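Local coordinates for RNA pseudouridylate synthase domain-containing protein 1 (Homo sapiens, PDB 5VBB) that probably acts as an RNA-binding pseudouridine synthase of the RluA family, isomerising uridine to pseudouridine within RNA chains, at residues 12-18 against 219-224; 69-73 against 205-210. All blocks are in the same frame, centred on the assembly; numbering follows the deposited sequence.

Contact 1: residues 12-18 against 219-224; sequences VYRSRDF and TECVEV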
# COMPACT_ATOMS: atom_id res chain seq x y z
N VAL A 12 2.46 11.98 10.11
CA VAL A 12 2.87 10.92 11.02
C VAL A 12 4.34 11.03 11.38
O VAL A 12 4.79 10.28 12.22
CB VAL A 12 2.52 9.52 10.46
CG1 VAL A 12 1.01 9.38 10.35
CG2 VAL A 12 3.16 9.26 9.11
N TYR A 13 5.07 11.98 10.79
CA TYR A 13 6.48 12.16 11.02
C TYR A 13 6.87 13.50 10.45
O TYR A 13 6.55 13.79 9.29
CB TYR A 13 7.25 11.03 10.30
CG TYR A 13 8.74 11.08 10.46
CD1 TYR A 13 9.50 12.03 9.77
CD2 TYR A 13 9.42 10.06 11.10
CE1 TYR A 13 10.88 12.04 9.86
CE2 TYR A 13 10.81 10.03 11.15
CZ TYR A 13 11.53 11.06 10.58
OH TYR A 13 12.89 11.01 10.65
N ARG A 14 7.59 14.32 11.22
CA ARG A 14 8.07 15.60 10.72
C ARG A 14 9.40 15.87 11.36
O ARG A 14 9.53 15.81 12.57
CB ARG A 14 7.05 16.72 11.00
CG ARG A 14 7.50 18.19 10.79
CD ARG A 14 7.23 18.75 9.41
NE ARG A 14 7.74 20.13 9.25
CZ ARG A 14 7.15 21.23 9.70
NH1 ARG A 14 6.01 21.16 10.39
NH2 ARG A 14 7.70 22.42 9.49
N SER A 15 10.40 16.09 10.51
CA SER A 15 11.74 16.49 10.90
C SER A 15 12.08 17.78 10.14
O SER A 15 11.24 18.33 9.44
CB SER A 15 12.75 15.40 10.56
OG SER A 15 13.01 15.32 9.17
N ARG A 16 13.32 18.24 10.26
CA ARG A 16 13.81 19.41 9.53
C ARG A 16 13.84 19.14 8.02
O ARG A 16 13.56 20.03 7.23
CB ARG A 16 15.25 19.75 9.99
CG ARG A 16 15.34 20.22 11.45
CD ARG A 16 16.72 19.98 12.08
NE ARG A 16 17.78 20.80 11.47
CZ ARG A 16 17.91 22.11 11.62
NH1 ARG A 16 17.06 22.79 12.39
NH2 ARG A 16 18.88 22.77 11.00
N ASP A 17 14.14 17.89 7.64
CA ASP A 17 14.37 17.47 6.26
C ASP A 17 13.25 16.69 5.61
O ASP A 17 13.20 16.66 4.38
CB ASP A 17 15.63 16.59 6.23
CG ASP A 17 16.92 17.36 6.40
OD1 ASP A 17 17.02 18.48 5.87
OD2 ASP A 17 17.84 16.82 7.04
N PHE A 18 12.43 15.97 6.39
CA PHE A 18 11.40 15.13 5.83
C PHE A 18 10.08 15.31 6.52
O PHE A 18 10.01 15.60 7.71
CB PHE A 18 11.80 13.65 5.93
CG PHE A 18 12.99 13.31 5.08
CD1 PHE A 18 12.87 13.16 3.72
CD2 PHE A 18 14.25 13.19 5.65
CE1 PHE A 18 13.96 12.78 2.95
CE2 PHE A 18 15.35 12.88 4.88
CZ PHE A 18 15.20 12.66 3.53
N THR A 219 21.69 10.88 6.40
CA THR A 219 21.51 11.72 7.59
C THR A 219 20.39 11.30 8.54
O THR A 219 20.39 11.74 9.69
CB THR A 219 21.18 13.16 7.12
OG1 THR A 219 20.02 13.11 6.29
CG2 THR A 219 22.31 13.80 6.37
N GLU A 220 19.40 10.53 8.07
CA GLU A 220 18.23 10.27 8.88
C GLU A 220 17.54 8.98 8.45
O GLU A 220 17.37 8.77 7.26
CB GLU A 220 17.29 11.45 8.62
CG GLU A 220 16.06 11.55 9.49
CD GLU A 220 15.34 12.86 9.25
OE1 GLU A 220 16.01 13.86 8.91
OE2 GLU A 220 14.10 12.89 9.35
N CYS A 221 17.13 8.14 9.40
CA CYS A 221 16.37 6.93 9.05
C CYS A 221 14.93 7.28 9.25
O CYS A 221 14.45 7.32 10.39
CB CYS A 221 16.79 5.73 9.90
SG CYS A 221 15.88 4.21 9.51
N VAL A 222 14.26 7.61 8.14
CA VAL A 222 12.84 7.99 8.16
C VAL A 222 12.09 6.70 8.31
O VAL A 222 12.09 5.93 7.37
CB VAL A 222 12.42 8.72 6.87
CG1 VAL A 222 10.92 9.06 6.87
CG2 VAL A 222 13.28 9.96 6.64
N GLU A 223 11.51 6.44 9.49
CA GLU A 223 10.81 5.18 9.72
C GLU A 223 9.45 5.44 10.32
O GLU A 223 9.35 6.07 11.38
CB GLU A 223 11.67 4.30 10.61
CG GLU A 223 11.01 3.01 11.04
CD GLU A 223 11.94 2.11 11.83
OE1 GLU A 223 12.98 2.59 12.33
OE2 GLU A 223 11.63 0.90 11.94
N VAL A 224 8.39 4.98 9.66
CA VAL A 224 7.08 5.22 10.21
C VAL A 224 6.27 3.97 10.12
O VAL A 224 6.46 3.10 9.25
CB VAL A 224 6.31 6.46 9.60
CG1 VAL A 224 7.25 7.63 9.36
CG2 VAL A 224 5.58 6.13 8.31
O HOH W 1 14.36 9.80 12.59
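The β-hairpin formed by strands 10-14 and 18-23 meets strand 221-225 here, with Tyr13, Ser15 and Phe18 packed against Glu220 and Val222. Its tight turn carries an ST motif: Ser15 OG accepts from the backbone N of Asp17 and, more directly, from Phe18 N (2.9 Å, N-H...O angle 155°), while Ser15 N bonds back to Phe18 O. A serine suits this place because its hydroxyl can accept from the turn and still donate outward. That donation goes to Glu220 OE2, 2.7 Å from Ser15 OG, on the syn lone pair. Tyr13 OH donates a hydrogen bond to the same Glu220 OE2 at 2.6 Å, on that oxygen's anti lone pair, with the phenol ring and the carboxylate nearly coplanar. Glutamate has the length to reach both hydroxyls, since CG stands anti to the backbone N (chi1 -171°) and the chain beyond it is extended. Water 1 donates to Tyr13 OH and, weakly, to Cys221 O.

Beside these polar bonds the contact becomes apolar. Valine suits position 222 because its methyls diverge, one to each ring: CG1 sits over the centre of the Tyr13 face, 4.2 Å from the centroid, and CG2 lies over a face of Phe18, 3.9 Å from its centroid, both CH-pi contacts. The Glu220 carboxylate comes to the edge of the Phe18 ring, with the two planes almost perpendicular. Val224 CG1 packs on Tyr13 CB at 3.5 Å, and helix 80-91 lies against Phe18 through Ala82 and Ala86.

Asp17 OD2 stands 4.0 Å from Glu220 OE1, a close approach of like charges; Asp17 OD1 is hydrogen-bonded to Asn79. Two short hydroxyl bonds would help Glu220 keep its negative charge despite this acidic neighbour and, gripping OE2 on its syn and anti sides, probably limit the turning of the carboxylate.

Contact 2: residues 69-73 against 205-210; sequences STSGA and RMMLHA. With SO4 (sulfate ion), chain B.
The guanidinium of Arg205 and the imidazole of His209 both meet Ser71 OG at their edges. Arg205 NH2 donates to it at 2.7 Å, nearly in the guanidinium plane, and NH1 adds a weak bond. Ser71 OG and His209 ND1 are hydrogen-bonded at 2.7 Å, while Gly72 CA approaches the ring obliquely at CE1 and Thr226 bonds NE2. Arg205 bends at chi3 (-72°), bringing NE within 2.8 Å of Met206 O, where it donates from above the carbonyl plane; this bond probably steadies the arginine's own loop.

Ser71 and Gly72 pair in parallel with His209 and Ala210: Ala210 N donates to Ser71 O at 2.7 Å and Ala73 N to Ala210 O at 2.9 Å. Glycine suits position 72, since a CB there would collide with Ala210 O. Met206 CE packs against Ser69 CB and Thr70 OG1, the latter 3.3 Å from CE. Ser69 holds a sulfate, probably a component of the crystallisation solution, through N and OG, helped by Arg177.

Were Arg205 replaced by an alanine, Ser71 OG would probably keep His209 as its one side-chain partner across this contact, and the loop at Met206, without the NE bond to its carbonyl, could shift. The side chain of Thr70 is about 4 Å from that of Asp67, the probable active-site aspartate, so this buried network of serine, arginine and histidine probably helps set the backbone beside the active site.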
# COMPACT_ATOMS: atom_id res chain seq x y z
N SER A 69 -6.07 5.46 -5.15
CA SER A 69 -6.98 4.70 -4.29
C SER A 69 -6.34 4.13 -3.03
O SER A 69 -7.06 3.72 -2.12
CB SER A 69 -7.62 3.56 -5.08
OG SER A 69 -8.39 4.10 -6.14
N THR A 70 -5.03 4.20 -2.90
CA THR A 70 -4.35 3.68 -1.72
C THR A 70 -4.13 4.77 -0.71
O THR A 70 -3.77 5.88 -1.07
CB THR A 70 -3.03 3.02 -2.20
OG1 THR A 70 -3.41 1.96 -3.07
CG2 THR A 70 -2.17 2.48 -1.07
N SER A 71 -4.30 4.45 0.60
CA SER A 71 -3.98 5.39 1.66
C SER A 71 -2.59 5.07 2.26
O SER A 71 -2.02 4.01 2.00
CB SER A 71 -5.03 5.31 2.77
OG SER A 71 -5.22 3.99 3.26
N GLY A 72 -2.06 5.97 3.06
CA GLY A 72 -0.85 5.67 3.81
C GLY A 72 0.39 6.50 3.62
O GLY A 72 0.36 7.61 3.07
N ALA A 73 1.50 5.92 4.15
CA ALA A 73 2.82 6.54 4.29
C ALA A 73 3.41 7.04 2.97
O ALA A 73 3.65 6.28 2.06
CB ALA A 73 3.79 5.58 4.93
N ARG A 205 -14.27 2.42 -0.04
CA ARG A 205 -12.90 2.67 -0.48
C ARG A 205 -12.23 1.40 -0.88
O ARG A 205 -12.78 0.33 -0.66
CB ARG A 205 -12.12 3.27 0.68
CG ARG A 205 -11.93 2.36 1.88
CD ARG A 205 -10.83 2.87 2.80
NE ARG A 205 -9.54 2.67 2.15
CZ ARG A 205 -8.37 2.99 2.65
NH1 ARG A 205 -8.28 3.55 3.85
NH2 ARG A 205 -7.26 2.75 1.96
N MET A 206 -11.04 1.50 -1.42
CA MET A 206 -10.24 0.33 -1.71
C MET A 206 -9.44 0.04 -0.45
O MET A 206 -8.81 0.95 0.08
CB MET A 206 -9.31 0.56 -2.88
CG MET A 206 -8.60 -0.69 -3.26
SD MET A 206 -7.58 -0.52 -4.74
CE MET A 206 -6.19 0.40 -4.05
N MET A 207 -9.48 -1.20 0.04
CA MET A 207 -8.83 -1.56 1.31
C MET A 207 -7.34 -1.95 1.17
O MET A 207 -6.95 -3.07 1.46
CB MET A 207 -9.61 -2.71 1.98
CG MET A 207 -11.11 -2.46 2.10
SD MET A 207 -11.53 -0.96 3.03
CE MET A 207 -13.31 -0.88 2.74
N LEU A 208 -6.51 -0.98 0.80
CA LEU A 208 -5.06 -1.13 0.71
C LEU A 208 -4.50 0.11 1.34
O LEU A 208 -4.98 1.19 1.04
CB LEU A 208 -4.60 -1.30 -0.76
CG LEU A 208 -3.10 -1.51 -0.98
CD1 LEU A 208 -2.63 -2.81 -0.31
CD2 LEU A 208 -2.78 -1.62 -2.46
N HIS A 209 -3.53 -0.05 2.27
CA HIS A 209 -2.97 1.01 3.06
C HIS A 209 -1.47 0.82 3.22
O HIS A 209 -1.03 -0.26 3.62
CB HIS A 209 -3.61 0.94 4.46
CG HIS A 209 -3.12 1.99 5.41
ND1 HIS A 209 -3.42 3.34 5.22
CD2 HIS A 209 -2.34 1.87 6.52
CE1 HIS A 209 -2.83 3.98 6.22
NE2 HIS A 209 -2.19 3.14 7.04
N ALA A 210 -0.69 1.84 2.91
CA ALA A 210 0.77 1.79 3.07
C ALA A 210 1.03 2.05 4.53
O ALA A 210 0.89 3.17 5.01
CB ALA A 210 1.43 2.83 2.17
S SO4 B . -5.96 3.92 -8.87
O1 SO4 B . -5.73 2.60 -9.47
O2 SO4 B . -5.38 4.93 -9.76
O3 SO4 B . -7.38 4.17 -8.68
O4 SO4 B . -5.35 3.98 -7.55
O HOH W 2 -9.76 3.98 -1.99

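The centres of the two contacts lie 21 Å apart, yet they touch where Val224 CG2 of contact 1 packs on Ala73 CB of contact 2, 3.9 Å away. Along the chain contact 2 is nested inside the loop that contact 1 closes. Both bring the four-stranded sheet, or the loop leading into its strand 73-77, against the larger, branched sheet, in which strands 208-216 and 221-225 are consecutive antiparallel neighbours. Contact 2 is buried near the middle of the chain beside the probable catalytic aspartate; contact 1 lies at the periphery, partly buried and away from that site. Together they join the two sheets at the core and at the margin.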